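Local coordinates for viral CASP8 and FADD-like apoptosis regulator (Molluscum contagiosum virus subtype 1, PDB 2BBR), which inhibits death-receptor-induced apoptosis, interferes with caspase-8 recruitment and activation at the death-inducing signaling complex, and suppresses host NF-kappa-B activation, at residues A[156-161]-A[171-176]; A[121-126]-A[146-151]; A[105-110]-A[164-169]. All blocks are in the same frame, centred on the assembly; numbering follows the deposited sequence.

Contact 1. Residues A[156-161]-A[171-176]; sequences VLADML and QQLVEY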
loop_
_atom_site.group_PDB
_atom_site.type_symbol
_atom_site.label_atom_id
_atom_site.label_comp_id
_atom_site.label_asym_id
_atom_site.label_seq_id
_atom_site.Cartn_x
_atom_site.Cartn_y
_atom_site.Cartn_z
ATOM N N VAL A 156 7.157 -12.872 8.919
ATOM C CA VAL A 156 8.477 -12.970 8.306
ATOM C C VAL A 156 9.057 -11.566 8.152
ATOM O O VAL A 156 10.234 -11.333 8.440
ATOM C CB VAL A 156 8.416 -13.668 6.927
ATOM C CG1 VAL A 156 9.751 -13.523 6.209
ATOM C CG2 VAL A 156 8.080 -15.144 7.114
ATOM N N LEU A 157 8.228 -10.632 7.696
ATOM C CA LEU A 157 8.669 -9.254 7.535
ATOM C C LEU A 157 8.930 -8.610 8.892
ATOM O O LEU A 157 9.871 -7.832 9.045
ATOM C CB LEU A 157 7.623 -8.441 6.772
ATOM C CG LEU A 157 7.883 -8.255 5.278
ATOM C CD1 LEU A 157 6.692 -7.577 4.626
ATOM C CD2 LEU A 157 9.152 -7.429 5.084
ATOM N N ALA A 158 8.091 -8.920 9.876
ATOM C CA ALA A 158 8.290 -8.381 11.218
ATOM C C ALA A 158 9.644 -8.860 11.740
ATOM O O ALA A 158 10.393 -8.094 12.351
ATOM C CB ALA A 158 7.175 -8.844 12.146
ATOM N N ASP A 159 9.950 -10.133 11.496
ATOM C CA ASP A 159 11.219 -10.714 11.926
ATOM C C ASP A 159 12.391 -10.001 11.264
ATOM O O ASP A 159 13.421 -9.756 11.896
ATOM C CB ASP A 159 11.302 -12.201 11.565
ATOM C CG ASP A 159 10.336 -13.059 12.353
ATOM O OD1 ASP A 159 9.887 -12.631 13.436
ATOM O OD2 ASP A 159 10.043 -14.179 11.888
ATOM N N MET A 160 12.244 -9.691 9.981
ATOM C CA MET A 160 13.292 -9.000 9.246
ATOM C C MET A 160 13.523 -7.613 9.839
ATOM O O MET A 160 14.664 -7.177 9.997
ATOM C CB MET A 160 12.909 -8.896 7.767
ATOM C CG MET A 160 12.980 -10.225 7.026
ATOM S SD MET A 160 12.092 -10.259 5.446
ATOM C CE MET A 160 12.867 -8.884 4.584
ATOM N N LEU A 161 12.439 -6.924 10.174
ATOM C CA LEU A 161 12.545 -5.596 10.760
ATOM C C LEU A 161 13.176 -5.664 12.152
ATOM O O LEU A 161 13.925 -4.766 12.545
ATOM C CB LEU A 161 11.161 -4.944 10.814
ATOM C CG LEU A 161 10.590 -4.596 9.431
ATOM C CD1 LEU A 161 9.093 -4.351 9.522
ATOM C CD2 LEU A 161 11.314 -3.371 8.879
ATOM N N GLN A 171 6.942 -3.854 15.578
ATOM C CA GLN A 171 5.750 -3.791 16.408
ATOM C C GLN A 171 4.499 -3.439 15.608
ATOM O O GLN A 171 3.431 -3.993 15.858
ATOM C CB GLN A 171 5.943 -2.791 17.545
ATOM C CG GLN A 171 4.760 -2.713 18.495
ATOM C CD GLN A 171 5.019 -1.786 19.660
ATOM O OE1 GLN A 171 4.277 -0.831 19.885
ATOM N NE2 GLN A 171 6.080 -2.062 20.409
ATOM N N GLN A 172 4.616 -2.517 14.657
ATOM C CA GLN A 172 3.452 -2.166 13.851
ATOM C C GLN A 172 2.934 -3.390 13.107
ATOM O O GLN A 172 1.725 -3.591 12.993
ATOM C CB GLN A 172 3.798 -1.082 12.834
ATOM C CG GLN A 172 4.073 0.281 13.422
ATOM C CD GLN A 172 4.263 1.322 12.343
ATOM O OE1 GLN A 172 3.387 1.523 11.503
ATOM N NE2 GLN A 172 5.410 1.990 12.355
ATOM N N LEU A 173 3.850 -4.197 12.581
ATOM C CA LEU A 173 3.451 -5.393 11.853
ATOM C C LEU A 173 2.905 -6.486 12.763
ATOM O O LEU A 173 1.949 -7.166 12.395
ATOM C CB LEU A 173 4.614 -5.938 11.021
ATOM C CG LEU A 173 4.707 -5.398 9.591
ATOM C CD1 LEU A 173 4.991 -3.905 9.601
ATOM C CD2 LEU A 173 5.798 -6.150 8.845
ATOM N N VAL A 174 3.510 -6.670 13.933
ATOM C CA VAL A 174 3.024 -7.679 14.871
ATOM C C VAL A 174 1.614 -7.302 15.320
ATOM O O VAL A 174 0.712 -8.146 15.365
ATOM C CB VAL A 174 3.942 -7.794 16.113
ATOM C CG1 VAL A 174 3.271 -8.647 17.184
ATOM C CG2 VAL A 174 5.274 -8.412 15.713
ATOM N N GLU A 175 1.422 -6.029 15.641
ATOM C CA GLU A 175 0.116 -5.563 16.075
ATOM C C GLU A 175 -0.918 -5.717 14.969
ATOM O O GLU A 175 -2.066 -6.081 15.237
ATOM C CB GLU A 175 0.202 -4.113 16.544
ATOM C CG GLU A 175 0.900 -3.986 17.893
ATOM C CD GLU A 175 1.036 -2.556 18.366
ATOM O OE1 GLU A 175 1.447 -2.357 19.530
ATOM O OE2 GLU A 175 0.741 -1.634 17.578
ATOM N N TYR A 176 -0.519 -5.444 13.730
ATOM C CA TYR A 176 -1.428 -5.597 12.604
ATOM C C TYR A 176 -1.851 -7.054 12.469
ATOM O O TYR A 176 -3.034 -7.348 12.303
ATOM C CB TYR A 176 -0.771 -5.161 11.288
ATOM C CG TYR A 176 -1.529 -5.696 10.092
ATOM C CD1 TYR A 176 -2.770 -5.173 9.746
ATOM C CD2 TYR A 176 -1.077 -6.824 9.401
ATOM C CE1 TYR A 176 -3.552 -5.763 8.758
ATOM C CE2 TYR A 176 -1.855 -7.424 8.409
ATOM C CZ TYR A 176 -3.096 -6.889 8.100
ATOM O OH TYR A 176 -3.911 -7.499 7.178
#
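L173 drives its CD2 methyl into the surface of helix 155-163, where L157, A158 and L161 receive it. The methyl lies 3.6 Å from L157 CB and 3.7 Å from the backbone N of A158, and L161 CD1 approaches it to 3.8 Å. The conformation explains the reach. L173 has a chi1 of -91°, turned well off a staggered value, while chi2 (65°) sets CD1 near its own backbone and puts CD2 anti to CA, the most extended place available to it. L161 crosses L173 at about a right angle, its CD1 touching both methyls of that leucine. The two segments are antiparallel neighbours, their axes 8.7 Å apart at closest approach and 158° between their directions, as expected of successive helices in the antiparallel helix bundle of a death effector domain. Where the backbones come nearest, at A158 and L173, the small side chain of A158 permits CB to meet L173 CB at 4.0 Å. On the exposed flank, V174 holds CG2 anti to its carbonyl carbon and beside its backbone N, which brings this methyl 4.1 Å from A158 CB. L157 takes part through its CB; its side chain also touches V140 and L143 of helix 136-145, and V154 lies against L173.

Contact 2. Residues A[121-126]-A[146-151]; sequences NLNPSL and VGLVSP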
loop_
_atom_site.group_PDB
_atom_site.type_symbol
_atom_site.label_atom_id
_atom_site.label_comp_id
_atom_site.label_asym_id
_atom_site.label_seq_id
_atom_site.Cartn_x
_atom_site.Cartn_y
_atom_site.Cartn_z
ATOM N N ASN A 121 18.565 -14.181 1.642
ATOM C CA ASN A 121 19.255 -15.187 2.445
ATOM C C ASN A 121 18.235 -16.214 2.922
ATOM O O ASN A 121 18.537 -17.403 3.013
ATOM C CB ASN A 121 19.963 -14.554 3.646
ATOM C CG ASN A 121 21.291 -13.926 3.273
ATOM O OD1 ASN A 121 22.009 -14.438 2.413
ATOM N ND2 ASN A 121 21.634 -12.826 3.928
ATOM N N LEU A 122 17.024 -15.750 3.225
ATOM C CA LEU A 122 15.956 -16.643 3.664
ATOM C C LEU A 122 15.523 -17.519 2.498
ATOM O O LEU A 122 15.281 -18.714 2.660
ATOM C CB LEU A 122 14.748 -15.845 4.162
ATOM C CG LEU A 122 14.803 -15.248 5.565
ATOM C CD1 LEU A 122 13.541 -14.434 5.823
ATOM C CD2 LEU A 122 14.933 -16.369 6.588
ATOM N N ASN A 123 15.423 -16.908 1.321
ATOM C CA ASN A 123 15.017 -17.612 0.111
ATOM C C ASN A 123 15.810 -17.059 -1.071
ATOM O O ASN A 123 15.438 -16.043 -1.659
ATOM C CB ASN A 123 13.520 -17.411 -0.143
ATOM C CG ASN A 123 13.009 -18.240 -1.304
ATOM O OD1 ASN A 123 13.736 -18.507 -2.260
ATOM N ND2 ASN A 123 11.743 -18.638 -1.236
ATOM N N PRO A 124 16.913 -17.729 -1.440
ATOM C CA PRO A 124 17.762 -17.299 -2.556
ATOM C C PRO A 124 17.037 -17.126 -3.890
ATOM O O PRO A 124 17.525 -16.425 -4.777
ATOM C CB PRO A 124 18.837 -18.385 -2.606
ATOM C CG PRO A 124 18.122 -19.592 -2.087
ATOM C CD PRO A 124 17.364 -19.028 -0.913
ATOM N N SER A 125 15.875 -17.756 -4.030
ATOM C CA SER A 125 15.100 -17.652 -5.266
ATOM C C SER A 125 14.633 -16.218 -5.516
ATOM O O SER A 125 14.352 -15.833 -6.652
ATOM C CB SER A 125 13.879 -18.575 -5.206
ATOM O OG SER A 125 14.258 -19.921 -4.980
ATOM N N LEU A 126 14.561 -15.430 -4.448
ATOM C CA LEU A 126 14.112 -14.044 -4.536
ATOM C C LEU A 126 15.111 -13.111 -5.210
ATOM O O LEU A 126 14.762 -11.999 -5.600
ATOM C CB LEU A 126 13.792 -13.517 -3.137
ATOM C CG LEU A 126 12.599 -14.177 -2.446
ATOM C CD1 LEU A 126 12.478 -13.662 -1.027
ATOM C CD2 LEU A 126 11.332 -13.891 -3.237
ATOM N N VAL A 146 6.082 -15.686 -3.343
ATOM C CA VAL A 146 6.628 -17.003 -3.023
ATOM C C VAL A 146 5.973 -17.553 -1.753
ATOM O O VAL A 146 6.372 -18.599 -1.240
ATOM C CB VAL A 146 8.168 -16.979 -2.843
ATOM C CG1 VAL A 146 8.833 -16.542 -4.138
ATOM C CG2 VAL A 146 8.556 -16.066 -1.698
ATOM N N GLY A 147 4.966 -16.842 -1.252
ATOM C CA GLY A 147 4.244 -17.295 -0.075
ATOM C C GLY A 147 4.835 -17.010 1.292
ATOM O O GLY A 147 4.385 -17.592 2.280
ATOM N N LEU A 148 5.826 -16.128 1.374
ATOM C CA LEU A 148 6.426 -15.816 2.669
ATOM C C LEU A 148 5.583 -14.859 3.508
ATOM O O LEU A 148 5.660 -14.878 4.741
ATOM C CB LEU A 148 7.842 -15.267 2.488
ATOM C CG LEU A 148 8.883 -16.366 2.235
ATOM C CD1 LEU A 148 10.206 -15.753 1.818
ATOM C CD2 LEU A 148 9.058 -17.208 3.493
ATOM N N VAL A 149 4.797 -14.015 2.846
ATOM C CA VAL A 149 3.903 -13.093 3.539
ATOM C C VAL A 149 2.589 -13.021 2.773
ATOM O O VAL A 149 2.519 -13.374 1.595
ATOM C CB VAL A 149 4.475 -11.652 3.653
ATOM C CG1 VAL A 149 5.810 -11.668 4.368
ATOM C CG2 VAL A 149 4.601 -11.027 2.286
ATOM N N SER A 150 1.549 -12.573 3.461
ATOM C CA SER A 150 0.228 -12.425 2.870
ATOM C C SER A 150 -0.518 -11.443 3.758
ATOM O O SER A 150 -0.012 -11.049 4.807
ATOM C CB SER A 150 -0.506 -13.760 2.865
ATOM O OG SER A 150 -0.878 -14.103 4.187
ATOM N N PRO A 151 -1.731 -11.034 3.358
ATOM C CA PRO A 151 -2.477 -10.088 4.196
ATOM C C PRO A 151 -2.775 -10.616 5.603
ATOM O O PRO A 151 -3.055 -9.838 6.517
ATOM C CB PRO A 151 -3.744 -9.835 3.381
ATOM C CG PRO A 151 -3.256 -9.991 1.966
ATOM C CD PRO A 151 -2.401 -11.227 2.061
#
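N123 and L126 meet V146 and L148 where two helix ends of the second death effector domain lie side by side. Within this death-fold bundle, helix 109-122 gives way to an Asx turn at N123, and helix 136-145 finishes in a Schellman motif. In the latter, G147 adopts positive phi (82°) and its N bonds back to E144 O, while L148 N bonds to L143 O; V146 and L148, on either side of G147 in sequence, both start out toward the 121-126 segment.

The side chain of N123 works in two directions. Its CB lies 4.2 Å from L148 CD1. CG is anti to the backbone N (chi1 -174°), and from there the amide divides its tasks. OD1 turns back to its own segment and accepts a hydrogen bond of 2.9 Å from S125 N, noticeably bent at the hydrogen (136°), with the donor slightly tilted from the carbonyl plane; this bond defines the Asx turn and restrains the rotation of the amide. ND2 points across the gap, and N123 and V146 reach toward each other tip to tip, with 4.1 Å between ND2 and V146 CG2, a van der Waals approach and not a polar one.

Deeper in, the buried L126 makes the remaining touches. Its CD1 touches L148 CD1, again at 4.2 Å, the two side chains crossing obliquely. Both leucines also touch L143 of helix 136-145. The other branch of L126 meets V146: CD2 sits between the prongs of the valine, 3.8 Å from CG1 and equally 3.8 Å from CG2.

Contact 3. Residues A[105-110]-A[164-169]; sequences EELDSS and LRRLDL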
loop_
_atom_site.group_PDB
_atom_site.type_symbol
_atom_site.label_atom_id
_atom_site.label_comp_id
_atom_site.label_asym_id
_atom_site.label_seq_id
_atom_site.Cartn_x
_atom_site.Cartn_y
_atom_site.Cartn_z
ATOM N N GLU A 105 7.958 3.897 3.630
ATOM C CA GLU A 105 8.372 5.296 3.650
ATOM C C GLU A 105 9.142 5.670 4.917
ATOM O O GLU A 105 9.687 6.772 5.010
ATOM C CB GLU A 105 7.154 6.210 3.489
ATOM C CG GLU A 105 6.441 6.056 2.151
ATOM C CD GLU A 105 7.372 6.245 0.968
ATOM O OE1 GLU A 105 7.595 5.270 0.221
ATOM O OE2 GLU A 105 7.885 7.372 0.788
ATOM N N GLU A 106 9.190 4.761 5.890
ATOM C CA GLU A 106 9.911 5.002 7.142
ATOM C C GLU A 106 11.288 4.352 7.115
ATOM O O GLU A 106 12.031 4.390 8.100
ATOM C CB GLU A 106 9.123 4.447 8.329
ATOM C CG GLU A 106 7.802 5.148 8.582
ATOM C CD GLU A 106 7.973 6.604 8.977
ATOM O OE1 GLU A 106 6.952 7.320 9.050
ATOM O OE2 GLU A 106 9.122 7.034 9.220
ATOM N N LEU A 107 11.618 3.741 5.986
ATOM C CA LEU A 107 12.905 3.079 5.822
ATOM C C LEU A 107 13.801 3.885 4.894
ATOM O O LEU A 107 13.325 4.482 3.927
ATOM C CB LEU A 107 12.701 1.684 5.228
ATOM C CG LEU A 107 11.921 0.671 6.067
ATOM C CD1 LEU A 107 11.437 -0.465 5.179
ATOM C CD2 LEU A 107 12.793 0.147 7.190
ATOM N N ASP A 108 15.095 3.918 5.193
ATOM C CA ASP A 108 16.032 4.619 4.330
ATOM C C ASP A 108 16.613 3.577 3.378
ATOM O O ASP A 108 16.340 2.383 3.517
ATOM C CB ASP A 108 17.137 5.309 5.145
ATOM C CG ASP A 108 17.893 4.354 6.045
ATOM O OD1 ASP A 108 18.404 3.337 5.543
ATOM O OD2 ASP A 108 17.985 4.631 7.262
ATOM N N SER A 109 17.402 4.020 2.407
ATOM C CA SER A 109 17.974 3.104 1.426
ATOM C C SER A 109 18.865 2.011 1.998
ATOM O O SER A 109 18.876 0.893 1.488
ATOM C CB SER A 109 18.746 3.886 0.362
ATOM O OG SER A 109 17.885 4.763 -0.342
ATOM N N SER A 110 19.620 2.326 3.045
ATOM C CA SER A 110 20.501 1.337 3.661
ATOM C C SER A 110 19.681 0.249 4.346
ATOM O O SER A 110 20.009 -0.933 4.265
ATOM C CB SER A 110 21.420 2.005 4.685
ATOM O OG SER A 110 22.287 1.056 5.278
ATOM N N LEU A 164 16.822 -5.943 11.865
ATOM C CA LEU A 164 17.343 -4.637 11.478
ATOM C C LEU A 164 17.391 -3.702 12.687
ATOM O O LEU A 164 17.968 -2.613 12.625
ATOM C CB LEU A 164 16.438 -4.036 10.396
ATOM C CG LEU A 164 16.802 -2.678 9.799
ATOM C CD1 LEU A 164 18.127 -2.782 9.060
ATOM C CD2 LEU A 164 15.691 -2.225 8.855
ATOM N N ARG A 165 16.778 -4.152 13.779
ATOM C CA ARG A 165 16.681 -3.408 15.030
ATOM C C ARG A 165 15.633 -2.302 14.987
ATOM O O ARG A 165 15.602 -1.430 15.854
ATOM C CB ARG A 165 18.046 -2.851 15.456
ATOM C CG ARG A 165 18.984 -3.940 15.959
ATOM C CD ARG A 165 20.203 -3.378 16.674
ATOM N NE ARG A 165 21.419 -3.494 15.873
ATOM C CZ ARG A 165 21.640 -2.835 14.741
ATOM N NH1 ARG A 165 20.726 -2.001 14.262
ATOM N NH2 ARG A 165 22.778 -3.011 14.085
ATOM N N ARG A 166 14.769 -2.344 13.974
ATOM C CA ARG A 166 13.686 -1.375 13.868
ATOM C C ARG A 166 12.487 -2.004 14.572
ATOM O O ARG A 166 11.495 -2.399 13.946
ATOM C CB ARG A 166 13.351 -1.063 12.405
ATOM C CG ARG A 166 14.365 -0.151 11.715
ATOM C CD ARG A 166 14.515 1.174 12.457
ATOM N NE ARG A 166 13.275 1.944 12.499
ATOM C CZ ARG A 166 12.878 2.784 11.548
ATOM N NH1 ARG A 166 13.627 2.968 10.469
ATOM N NH2 ARG A 166 11.731 3.440 11.678
ATOM N N LEU A 167 12.602 -2.107 15.892
ATOM C CA LEU A 167 11.556 -2.698 16.710
ATOM C C LEU A 167 10.246 -1.924 16.622
ATOM O O LEU A 167 9.176 -2.480 16.875
ATOM C CB LEU A 167 12.024 -2.803 18.167
ATOM C CG LEU A 167 13.008 -3.939 18.471
ATOM C CD1 LEU A 167 14.231 -3.848 17.576
ATOM C CD2 LEU A 167 13.412 -3.876 19.933
ATOM N N ASP A 168 10.324 -0.649 16.258
ATOM C CA ASP A 168 9.129 0.172 16.122
ATOM C C ASP A 168 8.300 -0.310 14.931
ATOM O O ASP A 168 7.078 -0.452 15.030
ATOM C CB ASP A 168 9.516 1.648 15.949
ATOM C CG ASP A 168 10.422 1.891 14.749
ATOM O OD1 ASP A 168 11.396 1.129 14.561
ATOM O OD2 ASP A 168 10.160 2.860 14.006
ATOM N N LEU A 169 8.966 -0.572 13.810
ATOM C CA LEU A 169 8.281 -1.044 12.612
ATOM C C LEU A 169 7.837 -2.490 12.814
ATOM O O LEU A 169 6.757 -2.883 12.377
ATOM C CB LEU A 169 9.202 -0.918 11.397
ATOM C CG LEU A 169 9.669 0.511 11.105
ATOM C CD1 LEU A 169 10.601 0.510 9.904
ATOM C CD2 LEU A 169 8.476 1.419 10.857
HETATM O O HOH W 1 11.221 5.960 10.308
#
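L107 and L169 form the tight part of this contact: L107 CD2 comes within 3.5 Å of L169 CD1 as their side chains cross. L164 CD2 adds a second, slacker touch on the same L107 methyl, and L115 of helix 109-122 also packs against L107. L169 CD1 has a second role, lying 3.5 Å above the plane of the R166 guanidinium, over its centre, so one face of the charged group rests on a leucine methyl. Toward solvent the contact becomes polar and more open. R166, bent at chi2 and chi3, sends NH1 to E106 O in a hydrogen bond of 3.2 Å, with the acceptor near the guanidinium plane. Water 1 donates to both E106 O and E106 OE2 and accepts from R166 NH2, so the two charged side chains are joined through water. D168 holds the guanidinium side-on, with NE bonded to OD1 and NH2 to OD2 through syn lone pairs, the latter at 2.9 Å and nearly straight (174°). NH1 also makes a salt bridge to E111. R166, D168 and L169 thus supply the RxDL sequence, and E111 the acidic partner, of the E/D-RxDL charge triad characteristic of death effector domains.

Overall arrangement
All three contacts belong to the second death effector domain, yet their chemistry follows their depth. Contact 1 is buried and held by aliphatic side-chain packing. Contact 2 is partly buried, combining aliphatic packing with turn and helix-end motifs, and contact 3 is a surface contact in which leucine packing adjoins a salt-bridged arginine and a bridging water. Contacts 1 and 3 share helix 167-187 and touch: L161 CD1 packs on L169 CB, and L161 O probably accepts from R166 N. Contact 2 touches contact 1 through a probable Y176 OH to P151 O hydrogen bond and V156 against L122. Contacts 2 and 3 sit at the two ends of helix 109-122, about 11 Å apart at their nearest atoms.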